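Local coordinates for protein prolyl-tRNA synthetase (Giardia lamblia ATCC 50803, PDB 3IAL) that binds prolyl-adenylate and, as expected for a prolyl-tRNA synthetase, probably uses ATP to attach proline to tRNA(Pro), at residues B[242-247]-B[268-273]; B[143-148]-B[172-177]; B[248-253]-B[263-268]; B[209-214]-B[225-230]. One frame throughout, in Å; residues are numbered along the deposited sequence.

All four contacts lie within the class II synthetase core. Along the chain contact 2 comes first, then 4, then 1, with contact 3 nested inside the loop that contact 1 closes. Strands 143-152, 167-177, 263-274, 235-245, 222-229 and 207-211 are paired antiparallel in that succession, and contacts 2, 1 and 4 sample every other pairing. Contacts 1 and 2, centres about 9 Å apart on neighbouring strands, put His242, Cys270, Glu172 and His174 round the prolyl-adenylate. Contact 3 shares Leu268 with contact 1, about 12 Å from it, and fastens helix 247-251 to the start of strand 263-274. Contact 4, about 16 Å from contact 1, lies in hairpin 207-211/222-229, whose first strand pairs with C-terminal strand 485-489.

Contact 1 (B[242-247]-B[268-273]); sequences HNLGQR and LTCAGI. With PR8 (5'-O-[(R)-hydroxy{[(2S)-pyrrolidin-2-ylcarbonyl]oxy}phosphoryl]adenosine), chain H.
Strands 235-245 and 263-274 are antiparallel neighbours in the catalytic sheet of the class II synthetase core, and their meeting point lines the site of the bound prolyl-adenylate. His242 and Cys270 form a hydrogen-bonded pair: His242 N gives an almost straight bond of 2.8 Å to Cys270 O, and Cys270 N returns one to His242 O. Further along, Leu244 N reaches Leu268 O, also at 2.8 Å.

The side chains of the pair share the ligand face. The imidazole of His242, with CG anti to the carbonyl carbon (chi1 -45°), brings NE2 to 2.8 Å from PR8 O10, the oxygen that joins the prolyl carbonyl to phosphorus; a weak bond also runs to O2P. Ser223 OG holds ND1, so a partner at each nitrogen fixes the ring's rotation. Beside it, Cys270 SG sits in the crowded position between backbone N and carbonyl carbon (chi1 58°), 3.9 Å from the prolyl CA of PR8. Leu244 CB packs on Leu268 CB at 4.0 Å. Gly272 has no side chain, and its N approaches PR8 CB to 3.5 Å.

On the other face Thr269 OG1 is bonded to His177 and Tyr190. Asn243 ND2 meets Tyr222, while its OD1 accepts from Gly245 N at 3.1 Å. That Asx turn overlaps a type II' turn from Leu244 to Arg247, and the strand pair belongs to the antiparallel sheet lining the aminoacyl-adenylate site of class II synthetases.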
# COMPACT_ATOMS: atom_id res chain seq x y z
N HIS B 242 -13.30 -5.31 -17.97
CA HIS B 242 -13.25 -5.22 -19.43
C HIS B 242 -12.54 -6.37 -20.13
O HIS B 242 -11.50 -6.85 -19.68
CB HIS B 242 -12.57 -3.92 -19.83
CG HIS B 242 -13.07 -2.74 -19.05
ND1 HIS B 242 -14.23 -2.08 -19.37
CD2 HIS B 242 -12.59 -2.13 -17.94
CE1 HIS B 242 -14.44 -1.11 -18.50
NE2 HIS B 242 -13.45 -1.12 -17.62
N ASN B 243 -13.11 -6.80 -21.25
CA ASN B 243 -12.48 -7.74 -22.16
C ASN B 243 -11.96 -6.91 -23.32
O ASN B 243 -12.74 -6.37 -24.10
CB ASN B 243 -13.48 -8.81 -22.63
CG ASN B 243 -12.80 -9.97 -23.37
OD1 ASN B 243 -11.78 -9.80 -24.02
ND2 ASN B 243 -13.39 -11.16 -23.26
N LEU B 244 -10.64 -6.78 -23.41
CA LEU B 244 -10.00 -5.92 -24.41
C LEU B 244 -9.73 -6.65 -25.73
O LEU B 244 -9.26 -6.05 -26.70
CB LEU B 244 -8.70 -5.35 -23.84
CG LEU B 244 -8.87 -4.55 -22.54
CD1 LEU B 244 -7.52 -3.97 -22.12
CD2 LEU B 244 -9.90 -3.43 -22.72
N GLY B 245 -10.04 -7.95 -25.76
CA GLY B 245 -9.82 -8.76 -26.94
C GLY B 245 -8.35 -8.86 -27.29
O GLY B 245 -7.50 -8.99 -26.41
N GLN B 246 -8.07 -8.79 -28.59
CA GLN B 246 -6.70 -8.86 -29.10
C GLN B 246 -6.21 -7.51 -29.64
O GLN B 246 -5.08 -7.42 -30.11
CB GLN B 246 -6.62 -9.93 -30.18
CG GLN B 246 -6.71 -11.34 -29.64
CD GLN B 246 -6.99 -12.37 -30.72
OE1 GLN B 246 -7.97 -12.25 -31.46
NE2 GLN B 246 -6.14 -13.39 -30.80
N ARG B 247 -7.04 -6.48 -29.54
CA ARG B 247 -6.74 -5.16 -30.13
C ARG B 247 -5.44 -4.56 -29.63
O ARG B 247 -4.60 -4.12 -30.44
CB ARG B 247 -7.90 -4.18 -29.86
CG ARG B 247 -9.10 -4.37 -30.79
CD ARG B 247 -10.39 -3.76 -30.22
NE ARG B 247 -10.33 -2.30 -30.06
CZ ARG B 247 -10.42 -1.42 -31.06
NH1 ARG B 247 -10.36 -0.12 -30.79
NH2 ARG B 247 -10.56 -1.82 -32.33
N LEU B 268 -6.42 -9.82 -23.82
CA LEU B 268 -6.20 -8.98 -22.64
C LEU B 268 -7.50 -8.69 -21.88
O LEU B 268 -8.55 -8.44 -22.50
CB LEU B 268 -5.51 -7.67 -23.02
CG LEU B 268 -4.07 -7.77 -23.57
CD1 LEU B 268 -3.63 -6.42 -24.11
CD2 LEU B 268 -3.08 -8.30 -22.53
N THR B 269 -7.43 -8.71 -20.56
CA THR B 269 -8.53 -8.26 -19.71
C THR B 269 -8.02 -7.28 -18.64
O THR B 269 -6.82 -7.25 -18.33
CB THR B 269 -9.28 -9.45 -19.05
OG1 THR B 269 -8.43 -10.10 -18.09
CG2 THR B 269 -9.73 -10.46 -20.11
N CYS B 270 -8.93 -6.48 -18.09
CA CYS B 270 -8.59 -5.63 -16.95
C CYS B 270 -9.78 -5.32 -16.07
O CYS B 270 -10.92 -5.47 -16.47
CB CYS B 270 -7.91 -4.34 -17.39
SG CYS B 270 -8.85 -3.32 -18.51
N ALA B 271 -9.48 -4.93 -14.84
CA ALA B 271 -10.51 -4.63 -13.85
C ALA B 271 -10.04 -3.48 -12.99
O ALA B 271 -8.88 -3.44 -12.59
CB ALA B 271 -10.81 -5.85 -13.00
N GLY B 272 -10.95 -2.57 -12.69
CA GLY B 272 -10.62 -1.38 -11.92
C GLY B 272 -11.66 -1.06 -10.85
O GLY B 272 -12.86 -1.10 -11.12
N ILE B 273 -11.17 -0.77 -9.65
CA ILE B 273 -11.97 -0.19 -8.58
C ILE B 273 -11.20 0.98 -7.95
O ILE B 273 -9.97 0.95 -7.86
CB ILE B 273 -12.36 -1.21 -7.47
CG1 ILE B 273 -11.12 -1.86 -6.85
CG2 ILE B 273 -13.30 -2.25 -8.04
CD1 ILE B 273 -11.39 -2.48 -5.46
C PR8 H . -10.63 1.18 -16.37
N PR8 H . -8.34 0.55 -16.85
O PR8 H . -10.15 2.31 -16.22
P PR8 H . -12.86 2.07 -15.73
N1 PR8 H . -12.99 9.59 -9.59
C2 PR8 H . -13.06 8.50 -8.84
N3 PR8 H . -13.15 7.28 -9.36
C4 PR8 H . -13.16 7.10 -10.68
C5 PR8 H . -13.09 8.22 -11.50
C6 PR8 H . -13.00 9.48 -10.93
N6 PR8 H . -12.92 10.57 -11.70
N7 PR8 H . -13.12 7.79 -12.76
C8 PR8 H . -13.20 6.46 -12.74
N9 PR8 H . -13.24 6.03 -11.47
CA PR8 H . -9.71 0.01 -16.71
CB PR8 H . -9.68 -0.96 -15.54
CD PR8 H . -7.46 -0.28 -16.04
CG PR8 H . -8.34 -0.67 -14.85
C1' PR8 H . -13.33 4.59 -11.07
O10 PR8 H . -11.94 0.86 -16.28
O1P PR8 H . -13.05 3.16 -16.73
C2' PR8 H . -14.71 3.96 -11.42
O2' PR8 H . -15.14 3.10 -10.36
O2P PR8 H . -14.27 1.39 -15.37
C3' PR8 H . -14.38 3.08 -12.60
O3' PR8 H . -15.33 2.02 -12.72
C4' PR8 H . -13.05 2.55 -12.09
O4' PR8 H . -12.35 3.78 -11.79
C5' PR8 H . -12.38 1.75 -13.19
O5' PR8 H . -12.21 2.54 -14.34

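Contact 2 (B[143-148]-B[172-177]); sequences LKIHQT and EAHCCH. With PR8 (5'-O-[(R)-hydroxy{[(2S)-pyrrolidin-2-ylcarbonyl]oxy}phosphoryl]adenosine), chain H.
Gln147 and Glu172 lie side by side and point the same way, their extended chains rising from a hydrogen-bonded pair of the antiparallel strands 143-152 and 167-177. The amide and carboxylate planes are 61° apart, so Gln147 NE2 meets Glu172 OE1 at 3.0 Å from above the carboxylate plane, although OE1 lies in the plane of the amide. The His174 ring, two residues along the same face, turns its NE2 towards the other oxygen and donates to Glu172 OE2 over 2.8 Å, with the carboxylate oxygen close to the ring plane.

Second partners hold these groups in place: Ser123 OG on Glu172 OE1, Phe79 N on Gln147 OE1 and Tyr128 OH on His174 ND1. Ile145 crosses His174 obliquely, its CG1 in the crowded position (chi1 55°) so that CD1 lies 3.8 Å from His174 CB. On the opposite face of the sheet, Cys175 SG lies 3.5 Å from Lys144 CB, and the lysine chain runs on extended to Gln186.

The prolyl ring of PR8 rests on this assembly, its CG 3.5 Å from Glu172 CB and its CD 3.6 Å from His174 CE1. Glu172 OE2 is also 4.6 Å from the pyrrolidine N of PR8, too far for direct contact. With three side-chain donors, Gln147, Ser123 and His174, and a weak fourth from Trp170, the buried carboxylate is probably ionised, and its charge may favour a protonated prolyl nitrogen.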
# COMPACT_ATOMS: atom_id res chain seq x y z
N LEU B 143 -0.47 -14.41 -17.54
CA LEU B 143 0.32 -13.40 -16.88
C LEU B 143 -0.70 -12.44 -16.27
O LEU B 143 -1.44 -11.77 -17.00
CB LEU B 143 1.24 -12.70 -17.90
CG LEU B 143 2.18 -11.60 -17.42
CD1 LEU B 143 2.72 -11.86 -16.01
CD2 LEU B 143 3.34 -11.40 -18.41
N LYS B 144 -0.78 -12.45 -14.94
CA LYS B 144 -1.83 -11.75 -14.21
C LYS B 144 -1.21 -10.84 -13.16
O LYS B 144 -0.56 -11.31 -12.23
CB LYS B 144 -2.75 -12.76 -13.52
CG LYS B 144 -3.32 -13.84 -14.44
CD LYS B 144 -4.47 -14.59 -13.77
CE LYS B 144 -4.95 -15.76 -14.60
NZ LYS B 144 -6.12 -16.44 -14.01
N ILE B 145 -1.41 -9.53 -13.31
CA ILE B 145 -0.87 -8.58 -12.37
C ILE B 145 -1.91 -7.55 -11.93
O ILE B 145 -2.99 -7.48 -12.48
CB ILE B 145 0.41 -7.89 -12.91
CG1 ILE B 145 0.17 -7.22 -14.27
CG2 ILE B 145 1.55 -8.93 -13.05
CD1 ILE B 145 -0.54 -5.90 -14.22
N HIS B 146 -1.58 -6.79 -10.90
CA HIS B 146 -2.40 -5.67 -10.48
C HIS B 146 -1.55 -4.71 -9.68
O HIS B 146 -0.50 -5.09 -9.17
CB HIS B 146 -3.59 -6.15 -9.63
CG HIS B 146 -3.20 -6.69 -8.30
ND1 HIS B 146 -3.20 -5.92 -7.16
CD2 HIS B 146 -2.77 -7.92 -7.93
CE1 HIS B 146 -2.81 -6.66 -6.14
NE2 HIS B 146 -2.52 -7.87 -6.58
N GLN B 147 -1.99 -3.46 -9.59
CA GLN B 147 -1.31 -2.45 -8.80
C GLN B 147 -2.30 -1.51 -8.13
O GLN B 147 -3.36 -1.21 -8.68
CB GLN B 147 -0.33 -1.66 -9.64
CG GLN B 147 -0.95 -0.81 -10.73
CD GLN B 147 0.10 -0.07 -11.53
OE1 GLN B 147 1.30 -0.31 -11.36
NE2 GLN B 147 -0.34 0.82 -12.43
N THR B 148 -1.94 -1.07 -6.93
CA THR B 148 -2.71 -0.10 -6.18
C THR B 148 -1.89 1.16 -6.27
O THR B 148 -0.71 1.16 -5.92
CB THR B 148 -2.83 -0.52 -4.71
OG1 THR B 148 -3.63 -1.71 -4.64
CG2 THR B 148 -3.46 0.60 -3.87
N GLU B 172 -5.88 -1.35 -10.23
CA GLU B 172 -6.10 -1.86 -11.59
C GLU B 172 -5.39 -3.19 -11.78
O GLU B 172 -4.20 -3.31 -11.51
CB GLU B 172 -5.63 -0.85 -12.65
CG GLU B 172 -4.15 -0.46 -12.60
CD GLU B 172 -3.80 0.65 -13.60
OE1 GLU B 172 -3.12 1.62 -13.21
OE2 GLU B 172 -4.21 0.54 -14.77
N ALA B 173 -6.16 -4.19 -12.21
CA ALA B 173 -5.66 -5.51 -12.56
C ALA B 173 -5.64 -5.64 -14.08
O ALA B 173 -6.56 -5.16 -14.75
CB ALA B 173 -6.58 -6.57 -11.98
N HIS B 174 -4.60 -6.29 -14.62
CA HIS B 174 -4.43 -6.51 -16.06
C HIS B 174 -3.90 -7.93 -16.26
O HIS B 174 -2.87 -8.30 -15.66
CB HIS B 174 -3.42 -5.52 -16.66
CG HIS B 174 -3.83 -4.08 -16.56
ND1 HIS B 174 -4.39 -3.39 -17.61
CD2 HIS B 174 -3.73 -3.20 -15.53
CE1 HIS B 174 -4.64 -2.15 -17.23
NE2 HIS B 174 -4.25 -2.01 -15.97
N CYS B 175 -4.59 -8.72 -17.08
CA CYS B 175 -4.20 -10.10 -17.32
C CYS B 175 -4.10 -10.40 -18.80
O CYS B 175 -4.90 -9.90 -19.60
CB CYS B 175 -5.18 -11.08 -16.69
SG CYS B 175 -5.37 -10.88 -14.91
N CYS B 176 -3.13 -11.23 -19.14
CA CYS B 176 -2.85 -11.64 -20.49
C CYS B 176 -3.14 -13.14 -20.59
O CYS B 176 -2.65 -13.93 -19.78
CB CYS B 176 -1.39 -11.34 -20.80
SG CYS B 176 -0.90 -11.53 -22.49
N HIS B 177 -3.93 -13.52 -21.60
CA HIS B 177 -4.51 -14.85 -21.69
C HIS B 177 -4.21 -15.53 -23.02
O HIS B 177 -4.18 -14.89 -24.06
CB HIS B 177 -6.02 -14.75 -21.53
CG HIS B 177 -6.46 -13.96 -20.34
ND1 HIS B 177 -6.44 -14.47 -19.05
CD2 HIS B 177 -6.96 -12.70 -20.23
CE1 HIS B 177 -6.89 -13.55 -18.22
NE2 HIS B 177 -7.22 -12.48 -18.91
C PR8 H . -10.63 1.18 -16.37
N PR8 H . -8.34 0.55 -16.85
O PR8 H . -10.15 2.31 -16.22
P PR8 H . -12.86 2.07 -15.73
N1 PR8 H . -12.99 9.59 -9.59
C2 PR8 H . -13.06 8.50 -8.84
N3 PR8 H . -13.15 7.28 -9.36
C4 PR8 H . -13.16 7.10 -10.68
C5 PR8 H . -13.09 8.22 -11.50
C6 PR8 H . -13.00 9.48 -10.93
N6 PR8 H . -12.92 10.57 -11.70
N7 PR8 H . -13.12 7.79 -12.76
C8 PR8 H . -13.20 6.46 -12.74
N9 PR8 H . -13.24 6.03 -11.47
CA PR8 H . -9.71 0.01 -16.71
CB PR8 H . -9.68 -0.96 -15.54
CD PR8 H . -7.46 -0.28 -16.04
CG PR8 H . -8.34 -0.67 -14.85
C1' PR8 H . -13.33 4.59 -11.07
O10 PR8 H . -11.94 0.86 -16.28
O1P PR8 H . -13.05 3.16 -16.73
C2' PR8 H . -14.71 3.96 -11.42
O2' PR8 H . -15.14 3.10 -10.36
O2P PR8 H . -14.27 1.39 -15.37
C3' PR8 H . -14.38 3.08 -12.60
O3' PR8 H . -15.33 2.02 -12.72
C4' PR8 H . -13.05 2.55 -12.09
O4' PR8 H . -12.35 3.78 -11.79
C5' PR8 H . -12.38 1.75 -13.19
O5' PR8 H . -12.21 2.54 -14.34

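Contact 3 (B[248-253]-B[263-268]); sequences FSSTFD and SVHPYL
A very short hydrogen bond stands out where helix 247-251 meets the beginning of strand 263-274: Ser249 OG donates to Pro266 O over 2.6 Å. The hydroxyl sits anti to its own carbonyl carbon (chi1 -59°), which carries it off the helix towards the strand. It comes to Pro266 O from above the carbonyl plane, 33° out of it, at the place where the strand is interrupted.

Next to this bond His265 lies against the helix. Ser250 CA stands over one face of the imidazole, 3.9 Å from the ring centroid, as a CH-pi contact. The ring is held there by its ND1, which is bonded to Ile254 O just past the helix; Ser249 O also lies near ND1 but at a poor angle for a bond. On the other flank of Ser249, the methyl Leu268 CD1 presses on Phe248 CB at 3.4 Å, a tight apolar touch. The Phe248 ring itself meets His94 and Tyr128 edge-to-face.

Phe252 N bonds to Phe248 O at 2.8 Å. Asp253 then takes a positive phi (55°) as the C-prime residue, with Ile254 N returning to Ser249 O and a weak bond from Asp253 N to Ser250 O. This is a Schellman motif, closing the short helix in the connection between two antiparallel strands of the class II core.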
# COMPACT_ATOMS: atom_id res chain seq x y z
N PHE B 248 -5.27 -4.51 -28.32
CA PHE B 248 -4.06 -3.97 -27.70
C PHE B 248 -2.83 -4.85 -27.98
O PHE B 248 -1.71 -4.34 -28.12
CB PHE B 248 -4.24 -3.80 -26.19
CG PHE B 248 -4.96 -2.54 -25.79
CD1 PHE B 248 -4.26 -1.35 -25.60
CD2 PHE B 248 -6.33 -2.54 -25.58
CE1 PHE B 248 -4.91 -0.19 -25.22
CE2 PHE B 248 -6.98 -1.39 -25.20
CZ PHE B 248 -6.28 -0.22 -25.01
N SER B 249 -3.03 -6.16 -28.07
CA SER B 249 -1.94 -7.09 -28.37
C SER B 249 -1.36 -6.86 -29.76
O SER B 249 -0.15 -6.98 -29.97
CB SER B 249 -2.43 -8.54 -28.26
OG SER B 249 -2.92 -8.83 -26.97
N SER B 250 -2.23 -6.54 -30.71
CA SER B 250 -1.78 -6.18 -32.05
C SER B 250 -1.07 -4.83 -32.04
O SER B 250 -0.02 -4.67 -32.63
CB SER B 250 -2.96 -6.12 -33.02
OG SER B 250 -2.50 -5.83 -34.33
N THR B 251 -1.66 -3.85 -31.35
CA THR B 251 -1.10 -2.50 -31.31
C THR B 251 0.26 -2.49 -30.62
O THR B 251 1.19 -1.87 -31.11
CB THR B 251 -2.05 -1.52 -30.61
OG1 THR B 251 -3.34 -1.57 -31.23
CG2 THR B 251 -1.52 -0.09 -30.68
N PHE B 252 0.38 -3.21 -29.51
CA PHE B 252 1.64 -3.22 -28.74
C PHE B 252 2.55 -4.41 -29.06
O PHE B 252 3.56 -4.62 -28.40
CB PHE B 252 1.33 -3.08 -27.24
CG PHE B 252 0.75 -1.74 -26.89
CD1 PHE B 252 1.59 -0.67 -26.61
CD2 PHE B 252 -0.61 -1.52 -26.92
CE1 PHE B 252 1.07 0.58 -26.32
CE2 PHE B 252 -1.14 -0.27 -26.64
CZ PHE B 252 -0.29 0.78 -26.34
N ASP B 253 2.20 -5.16 -30.11
CA ASP B 253 3.01 -6.28 -30.58
C ASP B 253 3.28 -7.30 -29.48
O ASP B 253 4.43 -7.66 -29.20
CB ASP B 253 4.33 -5.79 -31.19
CG ASP B 253 4.13 -5.01 -32.47
OD1 ASP B 253 3.06 -4.37 -32.63
OD2 ASP B 253 5.05 -5.03 -33.31
N SER B 263 2.66 -18.18 -34.00
CA SER B 263 2.75 -16.91 -33.32
C SER B 263 1.32 -16.36 -33.17
O SER B 263 0.63 -16.18 -34.17
CB SER B 263 3.64 -15.96 -34.13
OG SER B 263 4.30 -15.04 -33.29
N VAL B 264 0.89 -16.11 -31.94
CA VAL B 264 -0.50 -15.77 -31.63
C VAL B 264 -0.62 -14.52 -30.76
O VAL B 264 0.20 -14.28 -29.87
CB VAL B 264 -1.21 -16.94 -30.88
CG1 VAL B 264 -2.70 -16.62 -30.66
CG2 VAL B 264 -1.06 -18.25 -31.64
N HIS B 265 -1.65 -13.72 -31.03
CA HIS B 265 -1.97 -12.56 -30.21
C HIS B 265 -2.78 -13.03 -29.01
O HIS B 265 -3.87 -13.57 -29.20
CB HIS B 265 -2.77 -11.53 -30.99
CG HIS B 265 -1.95 -10.67 -31.90
ND1 HIS B 265 -0.83 -10.00 -31.47
CD2 HIS B 265 -2.09 -10.36 -33.21
CE1 HIS B 265 -0.31 -9.32 -32.48
NE2 HIS B 265 -1.06 -9.53 -33.54
N PRO B 266 -2.27 -12.83 -27.79
CA PRO B 266 -3.04 -13.21 -26.63
C PRO B 266 -4.19 -12.23 -26.38
O PRO B 266 -4.19 -11.12 -26.91
CB PRO B 266 -2.02 -13.14 -25.49
CG PRO B 266 -1.05 -12.10 -25.91
CD PRO B 266 -1.06 -12.07 -27.42
N TYR B 267 -5.15 -12.67 -25.59
CA TYR B 267 -6.27 -11.83 -25.18
C TYR B 267 -5.87 -11.03 -23.95
O TYR B 267 -5.07 -11.50 -23.14
CB TYR B 267 -7.48 -12.70 -24.86
CG TYR B 267 -8.33 -13.01 -26.07
CD1 TYR B 267 -7.85 -13.81 -27.10
CD2 TYR B 267 -9.62 -12.51 -26.18
CE1 TYR B 267 -8.64 -14.10 -28.22
CE2 TYR B 267 -10.41 -12.79 -27.29
CZ TYR B 267 -9.91 -13.58 -28.30
OH TYR B 267 -10.71 -13.85 -29.39
N LEU B 268 -6.42 -9.82 -23.82
CA LEU B 268 -6.20 -8.98 -22.64
C LEU B 268 -7.50 -8.69 -21.88
O LEU B 268 -8.55 -8.44 -22.50
CB LEU B 268 -5.51 -7.67 -23.02
CG LEU B 268 -4.07 -7.77 -23.57
CD1 LEU B 268 -3.63 -6.42 -24.11
CD2 LEU B 268 -3.08 -8.30 -22.53

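Contact 4 (B[209-214]-B[225-230]); sequences LRRVCW and VSDVVM
Asp227 OD2 is gripped by two arginines: Arg211 NH1 at 3.0 Å and, from strand 485-489, Arg487 NE. Its twin, Asp227 OD1, takes Arg211 NH2, also at 3.0 Å. Arg211 therefore grips the carboxylate end-on with both terminal nitrogens, each oxygen using its syn lone pair, and the two flat groups are nearly coplanar, 24° apart. Bends at chi2 and chi3 (71° and 73°) fold the arginine back to reach this position. Val225 CG2 covers one face of the guanidinium near its rim, 3.5 Å from Arg211 NH2, while Leu209 CD1 lies 3.6 Å from Asp227 OD2.

Next to the salt bridge, Leu209 and Val225 form a hydrogen-bonded antiparallel pair of the hairpin 207-211 and 222-229. Leu209 N reaches Val225 O at 2.9 Å, and Val225 N bonds back to Leu209 O. Pairing continues to Arg211 with Ser223; Arg211 and Asp227, each two residues from the Leu209-Val225 pair, reach diagonally across it on the face they share.

Although buried, Asp227 is probably kept ionised by the charges of Arg211 and Arg487. Arg211 NH2 also holds Gln237 OE1, and Gln237 NE2 is bonded to PR8, so the salt bridge is placed as a second shell and probably steadies the Gln237 amide at the ligand.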
# COMPACT_ATOMS: atom_id res chain seq x y z
N LEU B 209 -24.01 -4.97 -14.99
CA LEU B 209 -24.47 -4.76 -16.36
C LEU B 209 -23.36 -4.94 -17.38
O LEU B 209 -22.20 -4.68 -17.10
CB LEU B 209 -25.01 -3.34 -16.53
CG LEU B 209 -26.19 -2.92 -15.67
CD1 LEU B 209 -26.39 -1.42 -15.79
CD2 LEU B 209 -27.46 -3.69 -16.05
N ARG B 210 -23.75 -5.38 -18.57
CA ARG B 210 -22.96 -5.18 -19.76
C ARG B 210 -23.22 -3.73 -20.21
O ARG B 210 -24.33 -3.39 -20.63
CB ARG B 210 -23.36 -6.17 -20.85
CG ARG B 210 -22.60 -6.02 -22.18
CD ARG B 210 -21.16 -6.50 -22.07
NE ARG B 210 -21.07 -7.95 -21.93
CZ ARG B 210 -21.14 -8.84 -22.93
NH1 ARG B 210 -21.31 -8.44 -24.19
NH2 ARG B 210 -21.04 -10.14 -22.67
N ARG B 211 -22.20 -2.88 -20.11
CA ARG B 211 -22.32 -1.48 -20.52
C ARG B 211 -22.71 -1.41 -21.99
O ARG B 211 -22.22 -2.19 -22.81
CB ARG B 211 -21.01 -0.72 -20.24
CG ARG B 211 -20.98 0.74 -20.68
CD ARG B 211 -21.86 1.62 -19.81
NE ARG B 211 -21.33 1.86 -18.47
CZ ARG B 211 -22.06 1.91 -17.35
NH1 ARG B 211 -23.37 1.66 -17.36
NH2 ARG B 211 -21.47 2.17 -16.18
N VAL B 212 -23.62 -0.49 -22.32
CA VAL B 212 -24.01 -0.28 -23.72
C VAL B 212 -22.79 -0.13 -24.63
O VAL B 212 -21.80 0.50 -24.26
CB VAL B 212 -24.93 0.95 -23.89
CG1 VAL B 212 -26.29 0.68 -23.25
CG2 VAL B 212 -24.26 2.21 -23.33
N CYS B 213 -22.86 -0.73 -25.82
CA CYS B 213 -21.69 -0.88 -26.67
C CYS B 213 -21.13 0.44 -27.21
O CYS B 213 -19.93 0.54 -27.47
CB CYS B 213 -21.97 -1.87 -27.81
SG CYS B 213 -23.26 -1.37 -28.94
N TRP B 214 -21.97 1.47 -27.32
CA TRP B 214 -21.50 2.81 -27.74
C TRP B 214 -20.83 3.61 -26.61
O TRP B 214 -20.38 4.73 -26.85
CB TRP B 214 -22.66 3.63 -28.34
CG TRP B 214 -23.80 3.85 -27.39
CD1 TRP B 214 -23.92 4.85 -26.47
CD2 TRP B 214 -24.99 3.05 -27.27
NE1 TRP B 214 -25.11 4.72 -25.78
CE2 TRP B 214 -25.78 3.62 -26.25
CE3 TRP B 214 -25.45 1.91 -27.92
CZ2 TRP B 214 -27.01 3.09 -25.87
CZ3 TRP B 214 -26.68 1.37 -27.54
CH2 TRP B 214 -27.45 1.96 -26.52
N VAL B 225 -19.87 -3.67 -15.80
CA VAL B 225 -19.82 -2.68 -14.74
C VAL B 225 -20.75 -3.01 -13.58
O VAL B 225 -21.70 -3.78 -13.73
CB VAL B 225 -20.22 -1.28 -15.28
CG1 VAL B 225 -19.26 -0.84 -16.36
CG2 VAL B 225 -21.69 -1.27 -15.79
N SER B 226 -20.45 -2.42 -12.44
CA SER B 226 -21.34 -2.40 -11.29
C SER B 226 -21.80 -0.96 -11.10
O SER B 226 -21.01 -0.10 -10.69
CB SER B 226 -20.64 -2.91 -10.04
OG SER B 226 -21.54 -2.93 -8.94
N ASP B 227 -23.06 -0.70 -11.45
CA ASP B 227 -23.68 0.60 -11.25
C ASP B 227 -24.44 0.61 -9.93
O ASP B 227 -25.45 -0.06 -9.78
CB ASP B 227 -24.66 0.90 -12.39
CG ASP B 227 -23.99 1.45 -13.62
OD1 ASP B 227 -22.82 1.88 -13.54
OD2 ASP B 227 -24.65 1.48 -14.68
N VAL B 228 -23.95 1.39 -8.96
CA VAL B 228 -24.48 1.35 -7.61
C VAL B 228 -25.46 2.51 -7.40
O VAL B 228 -25.10 3.66 -7.60
CB VAL B 228 -23.36 1.44 -6.57
CG1 VAL B 228 -23.93 1.60 -5.16
CG2 VAL B 228 -22.46 0.20 -6.66
N VAL B 229 -26.68 2.20 -6.98
CA VAL B 229 -27.64 3.25 -6.64
C VAL B 229 -27.21 3.99 -5.37
O VAL B 229 -27.02 3.38 -4.31
CB VAL B 229 -29.05 2.70 -6.45
CG1 VAL B 229 -30.01 3.84 -6.11
CG2 VAL B 229 -29.51 1.95 -7.71
N MET B 230 -27.05 5.30 -5.49
CA MET B 230 -26.69 6.17 -4.37
C MET B 230 -27.94 6.79 -3.76
O MET B 230 -29.00 6.80 -4.40
CB MET B 230 -25.73 7.25 -4.86
CG MET B 230 -24.40 6.68 -5.36
SD MET B 230 -23.32 6.19 -4.00
CE MET B 230 -22.81 7.80 -3.41